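Local coordinates for fatty acyl CoA synthetase FADD13 (FATTY-ACYL-CoA SYNTHETASE) (Mycobacterium tuberculosis, PDB 3R44), which belongs to the AMP-binding enzyme family of the ANL clan, with a large N-terminal part and a smaller C-terminal domain, at residues S29-Y35 / T45-M49; L102-S108 / V128-I132; E310-G314 / L326-A332. All coordinates share one frame; numbering follows the deposited sequence.

Contact 1: residues S29-Y35 / T45-M49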
# COMPACT_ATOMS: atom_id res chain seq x y z
N SER A 29 -2.47 22.55 18.46
CA SER A 29 -2.30 23.34 17.24
C SER A 29 -3.62 23.59 16.58
O SER A 29 -3.76 23.19 15.46
CB SER A 29 -1.50 22.56 16.19
OG SER A 29 -0.38 21.94 16.73
N PRO A 30 -4.56 24.26 17.23
CA PRO A 30 -5.92 24.35 16.72
C PRO A 30 -6.01 25.10 15.41
O PRO A 30 -6.86 24.80 14.57
CB PRO A 30 -6.68 25.14 17.81
CG PRO A 30 -5.68 25.68 18.70
CD PRO A 30 -4.48 24.77 18.61
N ARG A 31 -5.13 26.08 15.23
CA ARG A 31 -5.22 26.95 14.06
C ARG A 31 -4.25 26.57 12.96
O ARG A 31 -4.17 27.23 11.92
CB ARG A 31 -5.10 28.42 14.52
CG ARG A 31 -6.22 28.77 15.60
CD ARG A 31 -7.54 28.64 14.83
NE ARG A 31 -8.82 28.81 15.52
CZ ARG A 31 -9.59 29.89 15.42
NH1 ARG A 31 -9.22 30.99 14.72
NH2 ARG A 31 -10.76 29.90 16.07
N LEU A 32 -3.50 25.51 13.17
CA LEU A 32 -2.65 25.00 12.15
C LEU A 32 -3.46 24.38 11.03
O LEU A 32 -4.41 23.64 11.29
CB LEU A 32 -1.71 23.94 12.74
CG LEU A 32 -0.85 23.17 11.76
CD1 LEU A 32 0.16 24.09 11.00
CD2 LEU A 32 -0.09 22.11 12.56
N GLN A 33 -3.15 24.71 9.77
CA GLN A 33 -3.84 24.02 8.68
C GLN A 33 -3.69 22.49 8.68
O GLN A 33 -2.57 21.93 8.84
CB GLN A 33 -3.44 24.57 7.33
CG GLN A 33 -3.76 26.05 7.12
CD GLN A 33 -3.55 26.40 5.67
OE1 GLN A 33 -2.47 26.29 5.16
NE2 GLN A 33 -4.63 26.70 4.99
N ALA A 34 -4.83 21.81 8.59
CA ALA A 34 -4.86 20.34 8.61
C ALA A 34 -5.04 19.71 7.24
O ALA A 34 -4.47 18.66 6.93
CB ALA A 34 -5.98 19.84 9.58
N TYR A 35 -5.85 20.36 6.42
CA TYR A 35 -6.32 19.79 5.12
C TYR A 35 -6.58 20.89 4.15
O TYR A 35 -7.34 21.76 4.46
CB TYR A 35 -7.57 18.93 5.35
CG TYR A 35 -7.92 18.04 4.19
CD1 TYR A 35 -7.53 16.70 4.19
CD2 TYR A 35 -8.62 18.52 3.09
CE1 TYR A 35 -7.80 15.89 3.15
CE2 TYR A 35 -8.92 17.67 2.00
CZ TYR A 35 -8.49 16.35 2.07
OH TYR A 35 -8.77 15.46 1.08
N THR A 45 -8.47 24.07 9.34
CA THR A 45 -7.54 23.95 10.45
C THR A 45 -7.77 22.65 11.22
O THR A 45 -8.75 21.96 11.03
CB THR A 45 -7.70 25.06 11.43
OG1 THR A 45 -9.04 24.97 11.93
CG2 THR A 45 -7.48 26.47 10.78
N TYR A 46 -6.84 22.32 12.10
CA TYR A 46 -7.01 21.13 12.95
C TYR A 46 -8.27 21.20 13.80
O TYR A 46 -9.00 20.22 13.95
CB TYR A 46 -5.77 20.80 13.78
CG TYR A 46 -4.87 19.91 13.00
CD1 TYR A 46 -3.73 20.42 12.36
CD2 TYR A 46 -5.17 18.58 12.84
CE1 TYR A 46 -2.93 19.60 11.60
CE2 TYR A 46 -4.40 17.76 12.08
CZ TYR A 46 -3.27 18.25 11.45
OH TYR A 46 -2.52 17.34 10.69
N ALA A 47 -8.56 22.37 14.35
CA ALA A 47 -9.82 22.53 15.13
C ALA A 47 -11.05 22.25 14.23
O ALA A 47 -12.00 21.56 14.66
CB ALA A 47 -9.91 23.93 15.77
N GLN A 48 -11.03 22.73 13.00
CA GLN A 48 -12.16 22.44 12.07
C GLN A 48 -12.24 20.97 11.68
O GLN A 48 -13.34 20.39 11.60
CB GLN A 48 -12.14 23.29 10.81
CG GLN A 48 -12.18 24.77 11.14
CD GLN A 48 -11.92 25.64 9.92
OE1 GLN A 48 -10.91 25.50 9.20
NE2 GLN A 48 -12.81 26.59 9.71
N MET A 49 -11.08 20.36 11.48
CA MET A 49 -11.09 18.98 11.10
C MET A 49 -11.66 18.13 12.27
O MET A 49 -12.43 17.19 12.04
CB MET A 49 -9.68 18.51 10.76
CG MET A 49 -9.73 17.12 10.17
SD MET A 49 -8.32 16.87 9.10
CE MET A 49 -7.25 16.11 10.28
O HOH W 1 -4.29 16.44 8.66
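The backbones of S29-Y35 and T45-M49 meet where helix 46-62 begins: A47 N donates to P30 O (3.0 Å), while Y46 N bonds to L32 O (2.9 Å). Both acceptors are presented by a type I turn from S29 to L32, so the N-H groups of Y46 and A47, which have no helical acceptor of their own, are satisfied by the neighbouring loop. One step on, Q33 and T45 form an antiparallel non-hydrogen-bonded pair. T45 is also the N-cap and makes a capping box with Q48: its OG1 accepts from Q48 N (3.2 Å), and its own N donates to Q48 OE1 (2.8 Å). With OG1 placed between the backbone N and the carbonyl carbon (chi1 61°), the hydroxyl oxygen turns to the helix and CG2 is left to rest against R31 O.

The setting is the edge of the large mixed sheet, one of whose edge strands, 42-45, runs straight into the helix; beside it, A34 and Y35 both face M44 in a classic beta bulge. From here A34 CB drops onto the ring of Y46, 3.4 Å from the centroid and only 2° off the normal, a CH-pi contact over the centre of the face. L32 lies alongside the same ring, pointing the same way, its CD2 3.9 Å from Y46 CE1. The phenol oxygen is hydrogen-bonded to V237 O, and a water donates both to Y46 OH and to A34 O, pinning the ring's far end. M49, bent at chi3, brings SD to 3.8 Å from A34 CB; beyond it, helices 18-28 and 79-91 close over M49 through L22, C83 and Y86.

Contact 2: residues L102-S108 / V128-I132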
# COMPACT_ATOMS: atom_id res chain seq x y z
N LEU A 102 -12.43 -1.38 -8.11
CA LEU A 102 -12.90 -2.75 -8.13
C LEU A 102 -14.27 -2.82 -8.76
O LEU A 102 -15.06 -1.88 -8.67
CB LEU A 102 -12.96 -3.32 -6.74
CG LEU A 102 -11.63 -3.59 -6.04
CD1 LEU A 102 -11.87 -3.94 -4.55
CD2 LEU A 102 -10.77 -4.64 -6.70
N ALA A 103 -14.53 -3.96 -9.41
CA ALA A 103 -15.81 -4.24 -10.03
C ALA A 103 -16.83 -4.62 -8.98
O ALA A 103 -16.49 -4.98 -7.85
CB ALA A 103 -15.66 -5.37 -11.05
N ALA A 104 -18.09 -4.56 -9.36
CA ALA A 104 -19.20 -4.83 -8.45
C ALA A 104 -19.18 -6.18 -7.65
O ALA A 104 -19.50 -6.19 -6.46
CB ALA A 104 -20.53 -4.63 -9.19
N PRO A 105 -18.78 -7.29 -8.28
CA PRO A 105 -18.70 -8.57 -7.54
C PRO A 105 -17.62 -8.58 -6.44
O PRO A 105 -17.79 -9.19 -5.40
CB PRO A 105 -18.37 -9.58 -8.66
CG PRO A 105 -18.90 -8.92 -9.90
CD PRO A 105 -18.52 -7.50 -9.72
N GLU A 106 -16.51 -7.90 -6.69
CA GLU A 106 -15.43 -7.82 -5.72
C GLU A 106 -15.85 -6.93 -4.54
O GLU A 106 -15.57 -7.25 -3.36
CB GLU A 106 -14.16 -7.31 -6.43
CG GLU A 106 -13.50 -8.39 -7.32
CD GLU A 106 -14.07 -8.52 -8.76
OE1 GLU A 106 -15.05 -7.83 -9.16
OE2 GLU A 106 -13.52 -9.36 -9.53
N VAL A 107 -16.53 -5.82 -4.86
CA VAL A 107 -17.06 -4.93 -3.81
C VAL A 107 -18.11 -5.65 -2.98
O VAL A 107 -18.06 -5.57 -1.75
CB VAL A 107 -17.54 -3.58 -4.33
CG1 VAL A 107 -18.17 -2.76 -3.22
CG2 VAL A 107 -16.37 -2.78 -5.01
N SER A 108 -18.97 -6.43 -3.65
CA SER A 108 -20.02 -7.21 -2.97
C SER A 108 -19.39 -8.25 -2.04
O SER A 108 -19.79 -8.43 -0.90
CB SER A 108 -21.00 -7.89 -3.97
OG SER A 108 -22.18 -8.19 -3.27
N VAL A 128 -21.36 1.11 -9.29
CA VAL A 128 -21.08 -0.13 -8.57
C VAL A 128 -22.13 -0.43 -7.51
O VAL A 128 -22.61 -1.57 -7.42
CB VAL A 128 -19.64 -0.14 -7.92
CG1 VAL A 128 -19.57 -1.02 -6.71
CG2 VAL A 128 -18.59 -0.55 -8.96
N ILE A 129 -22.50 0.58 -6.73
CA ILE A 129 -23.46 0.40 -5.66
C ILE A 129 -24.82 0.04 -6.25
O ILE A 129 -25.51 -0.86 -5.74
CB ILE A 129 -23.57 1.66 -4.75
CG1 ILE A 129 -22.29 1.88 -3.97
CG2 ILE A 129 -24.84 1.57 -3.87
CD1 ILE A 129 -21.83 0.67 -3.03
N ASP A 130 -25.19 0.71 -7.33
CA ASP A 130 -26.46 0.40 -8.00
C ASP A 130 -26.51 -1.05 -8.45
O ASP A 130 -27.49 -1.76 -8.19
CB ASP A 130 -26.67 1.32 -9.21
CG ASP A 130 -27.03 2.75 -8.80
OD1 ASP A 130 -27.30 3.00 -7.61
OD2 ASP A 130 -27.02 3.64 -9.68
N ALA A 131 -25.43 -1.50 -9.10
CA ALA A 131 -25.34 -2.88 -9.57
C ALA A 131 -25.48 -3.83 -8.36
O ALA A 131 -26.20 -4.82 -8.42
CB ALA A 131 -23.99 -3.11 -10.30
N ILE A 132 -24.80 -3.50 -7.26
CA ILE A 132 -24.88 -4.33 -6.04
C ILE A 132 -26.30 -4.36 -5.41
O ILE A 132 -26.81 -5.43 -5.08
CB ILE A 132 -23.83 -3.94 -4.96
CG1 ILE A 132 -22.41 -4.15 -5.48
CG2 ILE A 132 -24.06 -4.79 -3.70
CD1 ILE A 132 -21.32 -3.64 -4.56
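V107 and I132 meet with their side chains at about a right angle, I132 CD1 coming to 3.5 Å from V107 CG1, the closest approach of side chains between helices 104-114 and 126-134 here. I132 is stretched out (chi2 173°), which carries its CD1 across the gap to a place between V107 and the backbone of A104, whose O lies 3.7 Å from I132 CD1. Its other branch, CG2, faces the hydroxyl of S108 at 3.9 Å from OG; that hydroxyl has its polar partner in Q135, so the touch from I132 is a van der Waals one.

V128 approaches V107 obliquely, and its two methyls divide the work. CG1, on the far side of CB from the backbone N (chi1 153°), packs on V107, 4.0 Å from V107 CG2, whereas CG2 turns to the residues leading into the first helix and sits 3.8 Å from L102 O. Between these two larger residues of the second helix, A104 points its methyl toward the second helix, and A104 CB stands 3.9 Å from A131 CB on the more exposed flank. The CA atoms of A104 and V128 are 5.1 Å apart, close in keeping with the small alanine; the axes of the short segments 104-108 and 128-132 come within 9.3 Å and cross at -72°.

Everything here is van der Waals contact. V107 and V128 both rest on L74 of strand 70-74, I129 reaches V119 and Y121, and I132 reaches W145. The two helices thus lie on the same face of the four-stranded parallel sheet, packed against each other as the helices of successive beta-alpha-beta crossovers, 94-97 to 118-121 and 118-121 to 144-147, in an alternating alpha/beta fold.

Contact 3: residues E310-G314 / L326-A332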
# COMPACT_ATOMS: atom_id res chain seq x y z
N GLU A 310 15.08 14.95 -2.81
CA GLU A 310 15.50 13.59 -2.48
C GLU A 310 14.34 12.61 -2.59
O GLU A 310 13.22 13.03 -2.78
CB GLU A 310 16.15 13.56 -1.11
CG GLU A 310 17.56 14.15 -1.22
CD GLU A 310 18.35 14.16 0.06
OE1 GLU A 310 17.75 14.26 1.15
OE2 GLU A 310 19.59 14.11 -0.02
N VAL A 311 14.63 11.32 -2.46
CA VAL A 311 13.60 10.31 -2.55
C VAL A 311 13.77 9.33 -1.39
O VAL A 311 14.88 8.87 -1.12
CB VAL A 311 13.65 9.57 -3.92
CG1 VAL A 311 12.51 8.63 -4.05
CG2 VAL A 311 13.56 10.60 -5.09
N VAL A 312 12.68 9.08 -0.67
CA VAL A 312 12.60 8.01 0.32
C VAL A 312 11.81 6.84 -0.30
O VAL A 312 10.79 7.05 -0.98
CB VAL A 312 11.93 8.50 1.61
CG1 VAL A 312 11.58 7.33 2.58
CG2 VAL A 312 12.80 9.66 2.23
N GLN A 313 12.32 5.64 -0.09
CA GLN A 313 11.70 4.43 -0.64
C GLN A 313 11.53 3.44 0.48
O GLN A 313 12.09 3.63 1.54
CB GLN A 313 12.62 3.85 -1.74
CG GLN A 313 12.79 4.69 -2.92
CD GLN A 313 13.89 4.17 -3.80
OE1 GLN A 313 13.65 3.27 -4.59
NE2 GLN A 313 15.11 4.73 -3.67
N GLY A 314 10.74 2.41 0.27
CA GLY A 314 10.65 1.34 1.25
C GLY A 314 9.85 0.14 0.85
O GLY A 314 9.43 0.00 -0.30
N LEU A 326 12.45 1.39 5.40
CA LEU A 326 12.62 2.66 4.74
C LEU A 326 14.07 2.86 4.34
O LEU A 326 14.98 2.57 5.12
CB LEU A 326 12.09 3.84 5.58
CG LEU A 326 10.55 3.93 5.75
CD1 LEU A 326 10.31 5.03 6.73
CD2 LEU A 326 9.78 4.19 4.43
N LEU A 327 14.25 3.29 3.10
CA LEU A 327 15.57 3.65 2.56
C LEU A 327 15.60 5.15 2.59
O LEU A 327 14.95 5.83 1.78
CB LEU A 327 15.77 3.08 1.16
CG LEU A 327 17.10 3.41 0.48
CD1 LEU A 327 18.16 2.61 1.22
CD2 LEU A 327 17.09 3.09 -1.01
N LEU A 328 16.30 5.69 3.56
CA LEU A 328 16.32 7.11 3.75
C LEU A 328 17.03 7.82 2.57
O LEU A 328 17.78 7.21 1.79
CB LEU A 328 16.86 7.45 5.17
CG LEU A 328 16.03 6.82 6.33
CD1 LEU A 328 16.55 7.25 7.69
CD2 LEU A 328 14.56 7.13 6.21
N SER A 329 16.72 9.11 2.42
CA SER A 329 17.27 9.95 1.38
C SER A 329 18.79 9.85 1.19
O SER A 329 19.28 9.69 0.08
CB SER A 329 16.92 11.39 1.74
OG SER A 329 15.55 11.46 2.14
N GLU A 330 19.52 9.95 2.29
CA GLU A 330 20.99 9.84 2.26
C GLU A 330 21.52 8.58 1.54
O GLU A 330 22.66 8.58 1.06
CB GLU A 330 21.53 9.89 3.71
N ASP A 331 20.68 7.54 1.45
CA ASP A 331 21.04 6.20 0.96
C ASP A 331 20.46 5.88 -0.45
O ASP A 331 20.71 4.80 -1.02
CB ASP A 331 20.52 5.16 1.98
CG ASP A 331 21.27 5.19 3.33
OD1 ASP A 331 22.42 5.62 3.29
OD2 ASP A 331 20.70 4.76 4.39
N ALA A 332 19.67 6.79 -1.03
CA ALA A 332 18.89 6.45 -2.27
C ALA A 332 19.79 5.99 -3.43
O ALA A 332 19.48 5.05 -4.16
CB ALA A 332 18.01 7.62 -2.69
O HOH W 2 15.49 6.37 -1.13
O HOH W 3 17.32 10.77 -2.52
O HOH W 4 17.37 3.80 -4.59
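L326 faces G314 as an antiparallel non-hydrogen-bonded pair, their CA atoms 4.2 Å apart, and its side chain slants across that of V312, with CD2 4.1 Å from V312 CG1. W202 and T205 of helix 192-205 also pack on this leucine. L327 then carries both cross-strand bonds: its N donates to Q313 O at 2.7 Å, nearly straight at 175°, and its O accepts from Q313 N at 3.2 Å. On the other side of the sheet L327 and Q313 run side by side, CD2 3.7 Å from Q313 NE2. A water accepts from that NE2 and donates to V311 O and L327 O, filling in where the strands begin to part.

Past L328, S329 swings back, its CB 3.7 Å from CB of E310 and its OG against V312 CG2, with OG beside the backbone N (chi1 -46°). After a short turn, A332 sets its methyl 3.7 Å from V311 O. A second water lies between Q313 NE2 and A332 O, its contact to A332 O short enough to be doubtful in detail. The bond from M296 N to OE1 and the waters at NE2 together probably fix the rotation of the buried amide. The pairing is that of a beta hairpin in which strand 310-316 continues the parallel part of the mixed sheet beside 288-291, and 324-327 returns antiparallel to it.

Contacts 1 and 3 reach the same mixed sheet but well apart, their centres 29 Å from each other: contact 1 at edge strand 42-45, contact 3 where the hairpin 310-316/324-327 follows the parallel strands. Contact 2 belongs instead to the smaller parallel sheet, 35 Å from contact 1 and 38 Å from contact 3 between centres. Contact 3 is buried, the other two partly so. Their chemistry follows: contact 1 joins a strand and turn to a helix start through backbone bonds and an aromatic ring, contact 2 sets helix on helix by methyl packing, and contact 3 combines strand pairing with bridging waters. None of the three touches another.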